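Local coordinates for hypothetical protein (Exiguobacterium sibiricum, PDB 2HKV) that is of unknown function but carries a nickel ion on three histidines and probably belongs to the DinB family of metal-binding helical-bundle proteins, at residues R18-R21 with D22-L26; R35-S38 with G39-S42. All coordinates share one frame; numbering follows the deposited sequence.

Interaction 1 of 2, residues R18-R21 with D22-L26; sequences RTTR and DLIRL
Arg21 and Arg25, one turn apart on the same helix, run side by side and point the same way, although both carry positive charge. What meets is hydrocarbon against a flat group: Arg21 CD sits 3.0 Å above the plane of the Arg25 guanidinium, displaced toward its rim. Arg21 CG, anti to the backbone N (chi1 -162°), sends its chain outward from the helix, and Arg25, extended from CG to NE, reaches back over it. A bend at chi3 then turns the Arg21 guanidinium away, the two planes standing 60° apart. Acidic partners probably ease the repulsion. Arg21 NE forms a salt bridge with Asp87, while Asp22 OD1 lies in plane at the edge of the Arg25 guanidinium, a long salt bridge of 3.8 Å to NH1.

Water 1 adds a polar link, donating to Arg18 O and to Asp22 OD1, at 2.9 Å from each, and accepting a weak bond from Arg21 NH1. Replacing Asp22 by an alanine would probably leave Arg25 NH1 without this acidic mate and the water without one of its acceptors.

Beneath these side chains run the i to i+4 bonds of an alpha helix, among them Ile24 N to Thr20 O at 2.9 Å. On the buried side Thr20 CG2 meets Ile24 CD1 at 3.9 Å.

This is the C-terminal part of helix 4-26. Thr20, Arg21 and Ile24 pack against helix 82-98, Leu23 packs on Arg129, Leu132 and Leu133 of helix 114-138, and Leu145 from the C-terminal loop touches Thr19 and Asp22.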
loop_
_atom_site.group_PDB
_atom_site.type_symbol
_atom_site.label_atom_id
_atom_site.label_comp_id
_atom_site.label_asym_id
_atom_site.label_seq_id
_atom_site.Cartn_x
_atom_site.Cartn_y
_atom_site.Cartn_z
ATOM N N ARG A 18 9.107 -2.971 9.540
ATOM C CA ARG A 18 10.561 -2.890 9.640
ATOM C C ARG A 18 11.204 -1.929 8.640
ATOM O O ARG A 18 12.151 -1.191 8.987
ATOM C CB ARG A 18 11.195 -4.242 9.526
ATOM C CG ARG A 18 10.812 -5.104 10.715
ATOM C CD ARG A 18 11.552 -6.396 10.748
ATOM N NE ARG A 18 11.357 -7.116 9.505
ATOM C CZ ARG A 18 10.439 -8.057 9.286
ATOM N NH1 ARG A 18 9.566 -8.447 10.241
ATOM N NH2 ARG A 18 10.402 -8.608 8.067
ATOM N N THR A 19 10.702 -1.925 7.407
ATOM C CA THR A 19 11.169 -0.956 6.415
ATOM C C THR A 19 10.808 0.460 6.783
ATOM O O THR A 19 11.626 1.346 6.620
ATOM C CB THR A 19 10.707 -1.291 5.003
ATOM O OG1 THR A 19 9.272 -1.391 4.955
ATOM C CG2 THR A 19 11.385 -2.642 4.503
ATOM N N THR A 20 9.628 0.711 7.341
ATOM C CA THR A 20 9.291 2.042 7.812
ATOM C C THR A 20 10.222 2.518 8.911
ATOM O O THR A 20 10.659 3.693 8.890
ATOM C CB THR A 20 7.825 2.147 8.261
ATOM O OG1 THR A 20 6.992 1.824 7.146
ATOM C CG2 THR A 20 7.458 3.565 8.766
ATOM N N ARG A 21 10.545 1.613 9.836
ATOM C CA ARG A 21 11.457 1.914 10.934
ATOM C C ARG A 21 12.801 2.360 10.339
ATOM O O ARG A 21 13.382 3.351 10.768
ATOM C CB ARG A 21 11.609 0.699 11.868
ATOM C CG ARG A 21 12.157 1.016 13.199
ATOM C CD ARG A 21 12.536 -0.267 13.964
ATOM N NE ARG A 21 11.351 -1.092 14.208
ATOM C CZ ARG A 21 11.260 -2.404 13.998
ATOM N NH1 ARG A 21 12.290 -3.114 13.539
ATOM N NH2 ARG A 21 10.118 -3.026 14.273
ATOM N N ASP A 22 13.280 1.645 9.316
ATOM C CA ASP A 22 14.560 1.983 8.702
ATOM C C ASP A 22 14.492 3.349 8.047
ATOM O O ASP A 22 15.429 4.157 8.180
ATOM C CB ASP A 22 14.962 0.947 7.666
ATOM C CG ASP A 22 15.297 -0.407 8.286
ATOM O OD1 ASP A 22 15.742 -0.436 9.477
ATOM O OD2 ASP A 22 15.126 -1.438 7.571
ATOM N N LEU A 23 13.370 3.632 7.373
ATOM C CA LEU A 23 13.234 4.930 6.693
ATOM C C LEU A 23 13.261 6.077 7.695
ATOM O O LEU A 23 13.943 7.060 7.461
ATOM C CB LEU A 23 11.948 5.020 5.839
ATOM C CG LEU A 23 11.887 4.229 4.518
ATOM C CD1 LEU A 23 10.466 4.342 3.909
ATOM C CD2 LEU A 23 12.919 4.748 3.506
ATOM N N ILE A 24 12.535 5.924 8.798
ATOM C CA ILE A 24 12.459 6.946 9.826
ATOM C C ILE A 24 13.862 7.204 10.341
ATOM O O ILE A 24 14.256 8.357 10.450
ATOM C CB ILE A 24 11.436 6.564 10.966
ATOM C CG1 ILE A 24 10.003 6.634 10.417
ATOM C CG2 ILE A 24 11.604 7.464 12.217
ATOM C CD1 ILE A 24 8.933 6.048 11.346
ATOM N N ARG A 25 14.652 6.139 10.561
ATOM C CA ARG A 25 16.044 6.325 11.024
ATOM C C ARG A 25 16.981 7.026 10.015
ATOM O O ARG A 25 18.071 7.474 10.386
ATOM C CB ARG A 25 16.631 4.992 11.460
ATOM C CG ARG A 25 15.977 4.405 12.698
ATOM C CD ARG A 25 16.317 2.924 12.768
ATOM N NE ARG A 25 15.974 2.329 14.051
ATOM C CZ ARG A 25 15.735 1.029 14.248
ATOM N NH1 ARG A 25 15.777 0.156 13.236
ATOM N NH2 ARG A 25 15.434 0.595 15.469
ATOM N N LEU A 26 16.566 7.158 8.763
ATOM C CA LEU A 26 17.366 7.870 7.771
ATOM C C LEU A 26 17.167 9.364 7.868
ATOM O O LEU A 26 18.033 10.136 7.498
ATOM C CB LEU A 26 17.049 7.378 6.345
ATOM C CG LEU A 26 17.322 5.895 6.060
ATOM C CD1 LEU A 26 17.148 5.616 4.567
ATOM C CD2 LEU A 26 18.713 5.515 6.507
HETATM O O HOH W 1 13.961 -2.209 10.986
#

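Interaction 2 of 2, residues R35-S38 with G39-S42; sequences RPIS and GKRS
Arg35 and Ser42, at the two ends of this loop, come together through a methylene laid over a flat group. Ser42 CB stands 3.7 Å above the centre of the Arg35 guanidinium, and the aliphatic part of the arginine joins in, with Arg35 CG 3.8 Å from the same Ser42 CB. The chain departs only modestly from extended at chi3 (144°), and the turn at chi4 (74°) lays the guanidinium over the serine. Arg35 NH2 makes a salt bridge with Glu45, in the first turn of the helix that follows. Ser42 occupies the N-cap of that helix, and its OG accepts a hydrogen bond from Glu45 N. Both residues are therefore tied to Glu45, one through its carboxylate and the other through its backbone.

Lys40 closes the middle of the loop. Its N donates to Ile37 O at 3.0 Å, the bond of a type II beta turn running from Ile37 to Lys40. Gly39 takes the third position with a positive phi of 101°, where a CB would collide with Ser38 O. Lys40 CG packs on Ile37 CG2 at 3.9 Å before the chain, bent at chi2, leads its ammonium away. Inside the loop, water 2 accepts from Ile37 N and donates to Ile37 O and Arg41 O, at 2.7 Å from Ile37 O, so it bridges backbone groups from both halves.

The loop connects helix 4-26 to helix 43-61. Tyr135 of helix 114-138 contacts Pro36, Ile37 and Lys40, and its OH is hydrogen-bonded to Arg41 O, while Ile37 and Lys40 also pack on Asp134 and Asn137 of the second subunit, respectively.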
loop_
_atom_site.group_PDB
_atom_site.type_symbol
_atom_site.label_atom_id
_atom_site.label_comp_id
_atom_site.label_asym_id
_atom_site.label_seq_id
_atom_site.Cartn_x
_atom_site.Cartn_y
_atom_site.Cartn_z
ATOM N N ARG A 35 8.217 20.132 3.432
ATOM C CA ARG A 35 7.014 19.662 2.721
ATOM C C ARG A 35 7.344 19.575 1.242
ATOM O O ARG A 35 7.142 20.543 0.516
ATOM C CB ARG A 35 5.832 20.642 2.906
ATOM C CG ARG A 35 5.531 20.932 4.360
ATOM C CD ARG A 35 4.367 21.947 4.548
ATOM N NE ARG A 35 3.578 21.575 5.725
ATOM C CZ ARG A 35 3.980 21.738 6.989
ATOM N NH1 ARG A 35 5.173 22.279 7.277
ATOM N NH2 ARG A 35 3.187 21.340 7.984
ATOM N N PRO A 36 7.883 18.432 0.797
ATOM C CA PRO A 36 8.298 18.259 -0.589
ATOM C C PRO A 36 7.136 18.353 -1.590
ATOM O O PRO A 36 7.378 18.634 -2.740
ATOM C CB PRO A 36 8.898 16.833 -0.609
ATOM C CG PRO A 36 9.143 16.466 0.814
ATOM C CD PRO A 36 8.123 17.225 1.606
ATOM N N ILE A 37 5.910 18.053 -1.175
ATOM C CA ILE A 37 4.733 18.227 -2.029
ATOM C C ILE A 37 3.852 19.337 -1.445
ATOM O O ILE A 37 3.138 19.121 -0.468
ATOM C CB ILE A 37 3.902 16.923 -2.127
ATOM C CG1 ILE A 37 4.813 15.735 -2.450
ATOM C CG2 ILE A 37 2.789 17.064 -3.153
ATOM C CD1 ILE A 37 4.068 14.508 -2.923
ATOM N N SER A 38 3.923 20.523 -2.043
ATOM C CA SER A 38 3.209 21.702 -1.522
ATOM C C SER A 38 1.741 21.359 -1.419
ATOM O O SER A 38 1.190 20.761 -2.336
ATOM C CB SER A 38 3.430 22.939 -2.412
ATOM O OG SER A 38 2.577 22.921 -3.550
ATOM N N GLY A 39 1.140 21.680 -0.278
ATOM C CA GLY A 39 -0.243 21.317 0.015
ATOM C C GLY A 39 -0.434 20.119 0.922
ATOM O O GLY A 39 -1.519 19.927 1.486
ATOM N N LYS A 40 0.602 19.301 1.073
ATOM C CA LYS A 40 0.469 18.052 1.799
ATOM C C LYS A 40 1.266 18.018 3.103
ATOM O O LYS A 40 1.995 18.956 3.408
ATOM C CB LYS A 40 0.851 16.893 0.869
ATOM C CG LYS A 40 0.042 16.876 -0.441
ATOM C CD LYS A 40 -1.478 16.971 -0.174
ATOM C CE LYS A 40 -2.333 16.339 -1.272
ATOM N NZ LYS A 40 -3.771 16.748 -1.188
ATOM N N ARG A 41 1.100 16.931 3.860
ATOM C CA ARG A 41 1.758 16.737 5.150
ATOM C C ARG A 41 3.280 16.965 5.015
ATOM O O ARG A 41 3.873 16.684 3.978
ATOM C CB ARG A 41 1.500 15.337 5.662
ATOM C CG ARG A 41 0.243 15.095 6.491
ATOM C CD ARG A 41 -0.009 13.646 6.601
ATOM N NE ARG A 41 -0.932 13.310 7.675
ATOM C CZ ARG A 41 -2.178 12.899 7.462
ATOM N NH1 ARG A 41 -2.624 12.732 6.224
ATOM N NH2 ARG A 41 -2.990 12.651 8.486
ATOM N N SER A 42 3.898 17.491 6.059
ATOM C CA SER A 42 5.345 17.520 6.141
ATOM C C SER A 42 5.931 16.096 6.365
ATOM O O SER A 42 5.186 15.163 6.614
ATOM C CB SER A 42 5.788 18.433 7.276
ATOM O OG SER A 42 5.523 17.814 8.522
HETATM O O HOH W 2 4.746 18.001 1.459
#

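Interactions 1 and 2 follow one another along the chain: 18-26 is the last part of helix 4-26, and the loop segment 35-42 lies in the connection that leads from it to helix 43-61. Their centres are 20 Å apart and their nearest atoms about 11 Å, so they do not touch. Helix 114-138 is common to both, meeting interaction 1 through Arg129, Leu132 and Leu133 and interaction 2 through Tyr135. This helix also supplies His124 and His128, which bind nickel together with His49 of helix 43-61. The side chains of Thr20 and Lys40 are about 12 Å and 11 Å from the metal, but Arg41 touches His49, so interaction 2 borders a ligand residue without binding nickel.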